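Local coordinates for NusG domain II-containing protein (Ruminococcus gnavus, PDB 4ESN) that is of unknown function but binds a zinc ion through cysteine thiolates in a small beta-rich NusG domain II, at residues Ala20-Asp25 / Asn46-Gln51; Ile40-Gly45 / Asn85-Ser90; Ala55-Ala60 / Glu78-Leu83. All blocks are in the same frame, centred on the assembly; numbering follows the deposited sequence.

Overall arrangement
All three contacts are buried and join the same two layers: the antiparallel sheet of strands 27-33, 19-24, 87-92 and 79-82, and the three-stranded one of 38-42, 46-51 and 54-60. Contact 1 lies nearest the middle of the chain, and its chemistry is wholly aliphatic. Contact 2 begins in the same apolar interior, at Ile42 and Val87, but runs out to loops where Asn85 brings in polar bonds beside the zinc site. Contact 3 packs strand 54-60 against strand 79-82, across the two sheets; it changes along its length from isoleucine and selenomethionine to the metal ligand Cys82. Strands 19-24, 79-82 and 87-92 also touch the second subunit.

Contact 1. Residues Ala20-Asp25 / Asn46-Gln51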
loop_
_atom_site.group_PDB
_atom_site.type_symbol
_atom_site.label_atom_id
_atom_site.label_comp_id
_atom_site.label_asym_id
_atom_site.label_seq_id
_atom_site.Cartn_x
_atom_site.Cartn_y
_atom_site.Cartn_z
ATOM N N ALA A 20 -0.605 -11.210 -6.539
ATOM C CA ALA A 20 -0.983 -9.841 -6.287
ATOM C C ALA A 20 -2.402 -9.841 -5.727
ATOM O O ALA A 20 -3.320 -10.260 -6.421
ATOM C CB ALA A 20 -0.909 -9.041 -7.579
ATOM N N VAL A 21 -2.558 -9.480 -4.446
ATOM C CA VAL A 21 -3.844 -9.370 -3.771
ATOM C C VAL A 21 -4.364 -7.974 -4.083
ATOM O O VAL A 21 -3.611 -7.005 -3.968
ATOM C CB VAL A 21 -3.755 -9.646 -2.237
ATOM C CG1 VAL A 21 -5.107 -9.436 -1.556
ATOM C CG2 VAL A 21 -3.245 -11.056 -1.968
ATOM N N VAL A 22 -5.613 -7.889 -4.553
ATOM C CA VAL A 22 -6.256 -6.634 -4.882
ATOM C C VAL A 22 -7.431 -6.447 -3.905
ATOM O O VAL A 22 -8.279 -7.345 -3.762
ATOM C CB VAL A 22 -6.696 -6.544 -6.374
ATOM C CG1 VAL A 22 -7.588 -5.328 -6.617
ATOM C CG2 VAL A 22 -5.487 -6.488 -7.314
ATOM N N THR A 23 -7.447 -5.300 -3.208
ATOM C CA THR A 23 -8.565 -4.928 -2.342
ATOM C C THR A 23 -9.106 -3.606 -2.865
ATOM O O THR A 23 -8.331 -2.751 -3.300
ATOM C CB THR A 23 -8.235 -4.871 -0.819
ATOM O OG1 THR A 23 -7.542 -3.673 -0.529
ATOM C CG2 THR A 23 -7.426 -6.057 -0.320
ATOM N N VAL A 24 -10.432 -3.491 -2.916
ATOM C CA VAL A 24 -11.142 -2.268 -3.294
ATOM C C VAL A 24 -12.079 -1.975 -2.143
ATOM O O VAL A 24 -12.875 -2.842 -1.768
ATOM C CB VAL A 24 -11.881 -2.344 -4.656
ATOM C CG1 VAL A 24 -12.415 -0.976 -5.070
ATOM C CG2 VAL A 24 -10.989 -2.928 -5.736
ATOM N N ASP A 25 -11.931 -0.787 -1.533
ATOM C CA ASP A 25 -12.709 -0.330 -0.372
ATOM C C ASP A 25 -12.612 -1.363 0.786
ATOM O O ASP A 25 -13.601 -1.630 1.469
ATOM C CB ASP A 25 -14.188 -0.040 -0.757
ATOM C CG ASP A 25 -14.389 0.769 -2.044
ATOM O OD1 ASP A 25 -14.010 1.963 -2.066
ATOM O OD2 ASP A 25 -14.980 0.221 -3.007
ATOM N N ASN A 46 -9.091 1.759 -12.391
ATOM C CA ASN A 46 -7.712 1.303 -12.315
ATOM C C ASN A 46 -7.489 0.068 -13.156
ATOM O O ASN A 46 -8.375 -0.805 -13.253
ATOM C CB ASN A 46 -7.308 0.982 -10.855
ATOM C CG ASN A 46 -7.344 2.159 -9.915
ATOM O OD1 ASN A 46 -8.390 2.518 -9.395
ATOM N ND2 ASN A 46 -6.217 2.826 -9.727
ATOM N N ARG A 47 -6.295 -0.025 -13.738
ATOM C CA ARG A 47 -5.945 -1.207 -14.501
ATOM C C ARG A 47 -4.559 -1.642 -14.098
ATOM O O ARG A 47 -3.596 -0.870 -14.207
ATOM C CB ARG A 47 -6.084 -0.977 -16.005
ATOM C CG ARG A 47 -5.768 -2.227 -16.835
ATOM C CD ARG A 47 -6.192 -2.091 -18.288
ATOM N NE ARG A 47 -5.456 -1.039 -18.987
ATOM C CZ ARG A 47 -5.963 0.138 -19.330
ATOM N NH1 ARG A 47 -7.234 0.429 -19.051
ATOM N NH2 ARG A 47 -5.214 1.025 -19.975
ATOM N N LEU A 48 -4.472 -2.883 -13.598
ATOM C CA LEU A 48 -3.225 -3.504 -13.153
ATOM C C LEU A 48 -2.680 -4.399 -14.220
ATOM O O LEU A 48 -3.423 -5.168 -14.815
ATOM C CB LEU A 48 -3.487 -4.317 -11.875
ATOM C CG LEU A 48 -2.266 -4.958 -11.206
ATOM C CD1 LEU A 48 -1.419 -3.896 -10.498
ATOM C CD2 LEU A 48 -2.703 -6.044 -10.238
ATOM N N ARG A 49 -1.370 -4.326 -14.460
ATOM C CA ARG A 49 -0.739 -5.214 -15.429
ATOM C C ARG A 49 0.240 -6.161 -14.698
ATOM O O ARG A 49 1.108 -5.714 -13.930
ATOM C CB ARG A 49 -0.027 -4.396 -16.517
ATOM C CG ARG A 49 0.776 -5.216 -17.586
ATOM C CD ARG A 49 -0.022 -6.289 -18.333
ATOM N NE ARG A 49 0.860 -7.183 -19.101
ATOM C CZ ARG A 49 0.465 -8.246 -19.799
ATOM N NH1 ARG A 49 -0.820 -8.557 -19.881
ATOM N NH2 ARG A 49 1.352 -8.984 -20.448
ATOM N N ILE A 50 0.057 -7.469 -14.893
ATOM C CA ILE A 50 0.991 -8.450 -14.386
ATOM C C ILE A 50 1.794 -8.880 -15.604
ATOM O O ILE A 50 1.233 -9.369 -16.582
ATOM C CB ILE A 50 0.361 -9.616 -13.592
ATOM C CG1 ILE A 50 -0.287 -9.075 -12.293
ATOM C CG2 ILE A 50 1.451 -10.685 -13.275
ATOM C CD1 ILE A 50 -1.218 -9.979 -11.669
ATOM N N GLN A 51 3.096 -8.632 -15.569
ATOM C CA GLN A 51 3.983 -8.914 -16.686
ATOM C C GLN A 51 5.356 -9.215 -16.170
ATOM O O GLN A 51 5.869 -8.469 -15.326
ATOM C CB GLN A 51 4.010 -7.688 -17.608
ATOM C CG GLN A 51 4.809 -7.843 -18.894
ATOM C CD GLN A 51 4.327 -6.840 -19.905
ATOM O OE1 GLN A 51 3.411 -7.116 -20.673
ATOM N NE2 GLN A 51 4.876 -5.627 -19.885
#
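Val22 and Leu48 slide past each other, pointing in opposite directions, so that their methyls meet alongside: CG2 of Val22 lies 4.1 Å from CD2 of Leu48. The same leucine methyl also reaches Ala20, whose CB is 4.4 Å away. Leu48 gets there with CG anti to its own backbone N (chi1 -176°) and CD2 as the branch that runs on extended, away from CA, to both residues of the facing strand. From the next inward position Ile50 extends its CD1 to within 4.2 Å of Ala20 CB. Ala20 thus receives two methyl tips, one from each long neighbour, and its small side chain suits a place where Leu48 and Ile50 both reach across. A beta-branched valine is equally fitting at Val22, being compatible with extended backbone and offering CG2 to the leucine.

The strand segments run antiparallel at 174° with 10.5 Å between their axes, the geometry of two sheets packed face to face rather than of paired strands. Tyr32 of strand 27-33 touches both Val22 and Ile50, while Val89 touches Leu48.

Away from this interface, Arg49 grips Gln51 side-on, NE and NH2 both donating to OE1, at 3.0 Å for NE. That donor stands above the amide's carbonyl plane, whereas NH2 is only slightly tilted from it. Strand 46-51 is therefore two-faced: Arg47, Arg49 and Gln51 occupy one side, while Leu48 and Ile50, with Asn46 at the strand's start, occupy the other. With no hydrogen bond crossing it, the union of the layers here rests on dispersion and the exclusion of water.

Contact 2. Residues Ile40-Gly45 / Asn85-Ser90; sequences IEIQDG and NQVVVS
Ile42 and Val87 face each other with their CA atoms 8.2 Å apart, and the backbones draw closer toward the loops, where the CA atoms of Gly45 and Asn85 are 6.8 Å apart. Where strand 87-92 begins, Gln86 and Val87 both face Cys82 in a G1 beta bulge; Gln86 takes the positive phi (54°) of its first position.

Ile42 and Val87 cross obliquely, and each uses two branches. CG2 of Ile42 meets CG2 of Val87 at 4.0 Å, and its longer arm brings CD1 to 4.1 Å from Val87 CG1. In the valine CG1 is anti to the backbone N (chi1 172°), which leaves CG2 beside that N and sets both methyls against the isoleucine. Beta-branched residues suit both places, since they tolerate extended backbone and offer two separate carbon branches. Ile42 continues this packing onto Val22 and Val24 of strand 19-24, and Met57 touches Val87.

At the loop end the partners change in kind. ND2 of Asn85 comes 3.2 Å from the carbonyl O of Gly45, but its established bonds go to Asn46 OD1 and Asp61 OD1. Glycine fits at position 45 because the amide sits so close: a CB there would fall only 2.6 Å from Asn85 ND2. The amide side chain lies about 5 Å from the zinc ion at the nearest atoms, and about 4 Å from the side chains of Cys62 and Cys82.

An apolar grip between the layers thus gives way to an amide nitrogen bonded to two side-chain oxygens, those of Asn46 and Asp61, which probably helps to hold the loops around the metal in place.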
loop_
_atom_site.group_PDB
_atom_site.type_symbol
_atom_site.label_atom_id
_atom_site.label_comp_id
_atom_site.label_asym_id
_atom_site.label_seq_id
_atom_site.Cartn_x
_atom_site.Cartn_y
_atom_site.Cartn_z
ATOM N N ILE A 40 -5.737 -6.781 -15.145
ATOM C CA ILE A 40 -6.862 -6.744 -14.221
ATOM C C ILE A 40 -7.464 -5.346 -14.269
ATOM O O ILE A 40 -6.838 -4.357 -13.860
ATOM C CB ILE A 40 -6.521 -7.207 -12.759
ATOM C CG1 ILE A 40 -5.756 -8.577 -12.719
ATOM C CG2 ILE A 40 -7.774 -7.301 -11.893
ATOM C CD1 ILE A 40 -4.318 -8.570 -12.871
ATOM N N GLU A 41 -8.692 -5.274 -14.762
ATOM C CA GLU A 41 -9.426 -4.014 -14.835
ATOM C C GLU A 41 -10.225 -3.944 -13.558
ATOM O O GLU A 41 -11.141 -4.748 -13.361
ATOM C CB GLU A 41 -10.281 -3.945 -16.114
ATOM C CG GLU A 41 -9.396 -4.076 -17.347
ATOM C CD GLU A 41 -10.014 -3.973 -18.733
ATOM O OE1 GLU A 41 -11.133 -3.424 -18.862
ATOM O OE2 GLU A 41 -9.349 -4.414 -19.701
ATOM N N ILE A 42 -9.794 -3.051 -12.649
ATOM C CA ILE A 42 -10.336 -2.922 -11.306
ATOM C C ILE A 42 -11.403 -1.862 -11.342
ATOM O O ILE A 42 -11.109 -0.683 -11.217
ATOM C CB ILE A 42 -9.185 -2.647 -10.281
ATOM C CG1 ILE A 42 -8.065 -3.690 -10.393
ATOM C CG2 ILE A 42 -9.698 -2.619 -8.866
ATOM C CD1 ILE A 42 -6.649 -3.250 -9.833
ATOM N N GLN A 43 -12.643 -2.282 -11.597
ATOM C CA GLN A 43 -13.829 -1.411 -11.731
ATOM C C GLN A 43 -13.624 -0.519 -12.950
ATOM O O GLN A 43 -13.126 -1.021 -13.959
ATOM C CB GLN A 43 -14.135 -0.602 -10.444
ATOM C CG GLN A 43 -14.204 -1.474 -9.186
ATOM C CD GLN A 43 -15.426 -1.211 -8.360
ATOM O OE1 GLN A 43 -15.376 -0.496 -7.345
ATOM N NE2 GLN A 43 -16.546 -1.798 -8.775
ATOM N N ASP A 44 -13.950 0.787 -12.857
ATOM C CA ASP A 44 -13.790 1.715 -13.983
ATOM C C ASP A 44 -12.555 2.642 -13.835
ATOM O O ASP A 44 -12.249 3.398 -14.778
ATOM C CB ASP A 44 -15.085 2.576 -14.200
ATOM C CG ASP A 44 -15.793 3.158 -12.969
ATOM O OD1 ASP A 44 -16.550 2.414 -12.313
ATOM O OD2 ASP A 44 -15.737 4.400 -12.774
ATOM N N GLY A 45 -11.878 2.585 -12.673
ATOM C CA GLY A 45 -10.804 3.511 -12.343
ATOM C C GLY A 45 -9.361 3.071 -12.336
ATOM O O GLY A 45 -8.481 3.930 -12.216
ATOM N N ASN A 85 -9.058 6.041 -5.382
ATOM C CA ASN A 85 -10.027 4.994 -5.710
ATOM C C ASN A 85 -10.082 3.854 -4.665
ATOM O O ASN A 85 -10.806 2.881 -4.871
ATOM C CB ASN A 85 -9.775 4.425 -7.118
ATOM C CG ASN A 85 -9.966 5.443 -8.232
ATOM O OD1 ASN A 85 -10.639 6.459 -8.084
ATOM N ND2 ASN A 85 -9.332 5.225 -9.363
ATOM N N GLN A 86 -9.381 4.009 -3.529
ATOM C CA GLN A 86 -9.329 3.029 -2.435
ATOM C C GLN A 86 -8.897 1.621 -2.928
ATOM O O GLN A 86 -9.414 0.593 -2.474
ATOM C CB GLN A 86 -10.674 2.967 -1.689
ATOM C CG GLN A 86 -11.030 4.263 -0.984
ATOM C CD GLN A 86 -12.517 4.411 -0.891
ATOM O OE1 GLN A 86 -13.151 3.936 0.058
ATOM N NE2 GLN A 86 -13.111 5.019 -1.914
ATOM N N VAL A 87 -7.938 1.595 -3.852
ATOM C CA VAL A 87 -7.411 0.361 -4.394
ATOM C C VAL A 87 -6.069 0.082 -3.738
ATOM O O VAL A 87 -5.191 0.940 -3.737
ATOM C CB VAL A 87 -7.292 0.371 -5.947
ATOM C CG1 VAL A 87 -6.542 -0.889 -6.450
ATOM C CG2 VAL A 87 -8.660 0.492 -6.613
ATOM N N VAL A 88 -5.906 -1.138 -3.221
ATOM C CA VAL A 88 -4.654 -1.617 -2.650
ATOM C C VAL A 88 -4.223 -2.860 -3.420
ATOM O O VAL A 88 -5.001 -3.809 -3.563
ATOM C CB VAL A 88 -4.726 -1.898 -1.128
ATOM C CG1 VAL A 88 -3.397 -2.464 -0.610
ATOM C CG2 VAL A 88 -5.101 -0.638 -0.351
ATOM N N VAL A 89 -2.970 -2.849 -3.900
ATOM C CA VAL A 89 -2.378 -3.997 -4.566
ATOM C C VAL A 89 -1.215 -4.413 -3.694
ATOM O O VAL A 89 -0.358 -3.592 -3.381
ATOM C CB VAL A 89 -1.975 -3.739 -6.052
ATOM C CG1 VAL A 89 -1.476 -5.045 -6.709
ATOM C CG2 VAL A 89 -3.156 -3.145 -6.837
ATOM N N SER A 90 -1.184 -5.681 -3.293
ATOM C CA SER A 90 -0.133 -6.156 -2.410
ATOM C C SER A 90 0.359 -7.514 -2.847
ATOM O O SER A 90 -0.450 -8.336 -3.265
ATOM C CB SER A 90 -0.680 -6.228 -0.986
ATOM O OG SER A 90 0.318 -6.642 -0.077
#

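Contact 3. Residues Ala55-Ala60 / Glu78-Leu83; sequences AKMEWA and ESIICL. With ZN (zinc ion), chain C.
Ile80 sets CD1 against the peptide group joining Ala55 and Lys56, the planar group of this contact; aromatic rings play no part across it. The methyl stands to one side of the peptide plane, 3.4 Å from Ala55 O and 3.9 Å from Lys56 CA. It reaches so far because CG1 lies beside the backbone N (chi1 -65°) and the arm then runs out extended. The other branch, CG2, meets at a slant Met57, present as selenomethionine, whose CE is 4.0 Å away. Met57 CB already lies 4.1 Å from Ile80 CG2, and the bends at chi2 and chi3 turn the chain back so that CE touches the same methyl. A flexible unbranched side chain suits this place, as it can follow the isoleucine on one side and Val87 and Val89 on another. Shortened to an alanine here, Ile80 would lose both branches, and Met57 is likely to be left freer to turn, with a gap opened beside the Ala55-Lys56 peptide.

Two residues further on, Cys82 binds zinc through SG at 2.4 Å, with a water at 2.2 Å from the zinc; Cys62 and Cys67 supply the other two ligands. The angle from Cys82 SG through zinc to the water O is about 108°, close to tetrahedral.

The two strand segments run at 26° with axes 8.2 Å apart, each outermost in its own sheet within this chain. Helix 66-69, bearing Cys67, packs on Met57 and Ala60, while Ile81 of strand 79-82 meets Ser90 of the second subunit.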
loop_
_atom_site.group_PDB
_atom_site.type_symbol
_atom_site.label_atom_id
_atom_site.label_comp_id
_atom_site.label_asym_id
_atom_site.label_seq_id
_atom_site.Cartn_x
_atom_site.Cartn_y
_atom_site.Cartn_z
ATOM N N ALA A 55 3.870 -6.822 -10.834
ATOM C CA ALA A 55 2.608 -6.114 -10.892
ATOM C C ALA A 55 2.876 -4.612 -10.966
ATOM O O ALA A 55 3.716 -4.091 -10.231
ATOM C CB ALA A 55 1.733 -6.454 -9.682
ATOM N N LYS A 56 2.180 -3.925 -11.866
ATOM C CA LYS A 56 2.328 -2.481 -12.076
ATOM C C LYS A 56 0.968 -1.869 -12.388
ATOM O O LYS A 56 0.196 -2.476 -13.127
ATOM C CB LYS A 56 3.310 -2.241 -13.256
ATOM C CG LYS A 56 3.614 -0.785 -13.615
ATOM C CD LYS A 56 4.833 -0.242 -12.888
ATOM C CE LYS A 56 5.227 1.126 -13.395
ATOM N NZ LYS A 56 6.445 1.644 -12.714
HETATM N N MSE A 57 0.685 -0.685 -11.869
HETATM C CA MSE A 57 -0.557 0.023 -12.201
HETATM C C MSE A 57 -0.321 0.646 -13.567
HETATM O O MSE A 57 0.508 1.551 -13.684
HETATM C CB MSE A 57 -0.941 1.083 -11.153
HETATM C CG MSE A 57 -2.402 1.537 -11.324
HETATM SE SE MSE A 57 -3.658 0.119 -10.785
HETATM C CE MSE A 57 -3.452 0.308 -8.805
ATOM N N GLU A 58 -0.950 0.092 -14.606
ATOM C CA GLU A 58 -0.774 0.567 -15.979
ATOM C C GLU A 58 -1.562 1.871 -16.268
ATOM O O GLU A 58 -1.123 2.700 -17.074
ATOM C CB GLU A 58 -1.238 -0.541 -16.934
ATOM C CG GLU A 58 -1.074 -0.193 -18.401
ATOM C CD GLU A 58 -1.629 -1.257 -19.321
ATOM O OE1 GLU A 58 -0.983 -2.318 -19.448
ATOM O OE2 GLU A 58 -2.753 -1.065 -19.838
ATOM N N TRP A 59 -2.766 1.993 -15.697
ATOM C CA TRP A 59 -3.668 3.114 -15.952
ATOM C C TRP A 59 -4.555 3.322 -14.754
ATOM O O TRP A 59 -4.868 2.368 -14.043
ATOM C CB TRP A 59 -4.529 2.824 -17.216
ATOM C CG TRP A 59 -5.584 3.858 -17.513
ATOM C CD1 TRP A 59 -5.415 5.029 -18.198
ATOM C CD2 TRP A 59 -6.928 3.875 -17.015
ATOM N NE1 TRP A 59 -6.585 5.740 -18.210
ATOM C CE2 TRP A 59 -7.518 5.082 -17.446
ATOM C CE3 TRP A 59 -7.685 3.000 -16.203
ATOM C CZ2 TRP A 59 -8.860 5.407 -17.167
ATOM C CZ3 TRP A 59 -9.007 3.326 -15.917
ATOM C CH2 TRP A 59 -9.584 4.509 -16.406
ATOM N N ALA A 60 -4.980 4.572 -14.545
ATOM C CA ALA A 60 -5.924 4.976 -13.514
ATOM C C ALA A 60 -6.575 6.278 -13.917
ATOM O O ALA A 60 -5.933 7.098 -14.590
ATOM C CB ALA A 60 -5.232 5.110 -12.171
ATOM N N GLU A 78 5.384 -6.021 -0.512
ATOM C CA GLU A 78 5.412 -4.811 -1.344
ATOM C C GLU A 78 4.007 -4.390 -1.741
ATOM O O GLU A 78 3.123 -5.242 -1.846
ATOM C CB GLU A 78 6.264 -5.004 -2.602
ATOM C CG GLU A 78 7.772 -5.066 -2.384
ATOM C CD GLU A 78 8.543 -4.872 -3.679
ATOM O OE1 GLU A 78 8.477 -5.753 -4.569
ATOM O OE2 GLU A 78 9.164 -3.795 -3.831
ATOM N N SER A 79 3.787 -3.086 -1.968
ATOM C CA SER A 79 2.454 -2.627 -2.345
ATOM C C SER A 79 2.444 -1.448 -3.327
ATOM O O SER A 79 3.445 -0.750 -3.518
ATOM C CB SER A 79 1.639 -2.260 -1.096
ATOM O OG SER A 79 2.263 -1.237 -0.339
ATOM N N ILE A 80 1.285 -1.284 -3.993
ATOM C CA ILE A 80 0.893 -0.197 -4.885
ATOM C C ILE A 80 -0.500 0.211 -4.407
ATOM O O ILE A 80 -1.372 -0.654 -4.249
ATOM C CB ILE A 80 0.910 -0.571 -6.400
ATOM C CG1 ILE A 80 2.336 -0.892 -6.882
ATOM C CG2 ILE A 80 0.254 0.571 -7.268
ATOM C CD1 ILE A 80 2.362 -1.599 -8.270
ATOM N N ILE A 81 -0.706 1.488 -4.128
ATOM C CA ILE A 81 -2.018 1.913 -3.665
ATOM C C ILE A 81 -2.487 3.066 -4.526
ATOM O O ILE A 81 -1.665 3.849 -5.004
ATOM C CB ILE A 81 -2.077 2.273 -2.134
ATOM C CG1 ILE A 81 -1.348 3.574 -1.811
ATOM C CG2 ILE A 81 -1.594 1.127 -1.197
ATOM C CD1 ILE A 81 -2.154 4.484 -1.124
ATOM N N CYS A 82 -3.803 3.138 -4.745
ATOM C CA CYS A 82 -4.459 4.269 -5.361
ATOM C C CYS A 82 -5.401 4.776 -4.335
ATOM O O CYS A 82 -6.489 4.227 -4.177
ATOM C CB CYS A 82 -5.158 3.956 -6.682
ATOM S SG CYS A 82 -6.117 5.365 -7.327
ATOM N N LEU A 83 -4.933 5.755 -3.560
ATOM C CA LEU A 83 -5.690 6.354 -2.479
ATOM C C LEU A 83 -7.035 6.948 -2.969
ATOM O O LEU A 83 -8.053 6.607 -2.368
ATOM C CB LEU A 83 -4.840 7.418 -1.754
ATOM C CG LEU A 83 -5.077 7.560 -0.273
ATOM C CD1 LEU A 83 -4.752 6.253 0.467
ATOM C CD2 LEU A 83 -4.231 8.683 0.296
HETATM ZN ZN ZN C . -4.333 6.390 -8.481
HETATM O O HOH W 1 -3.053 7.425 -6.960
#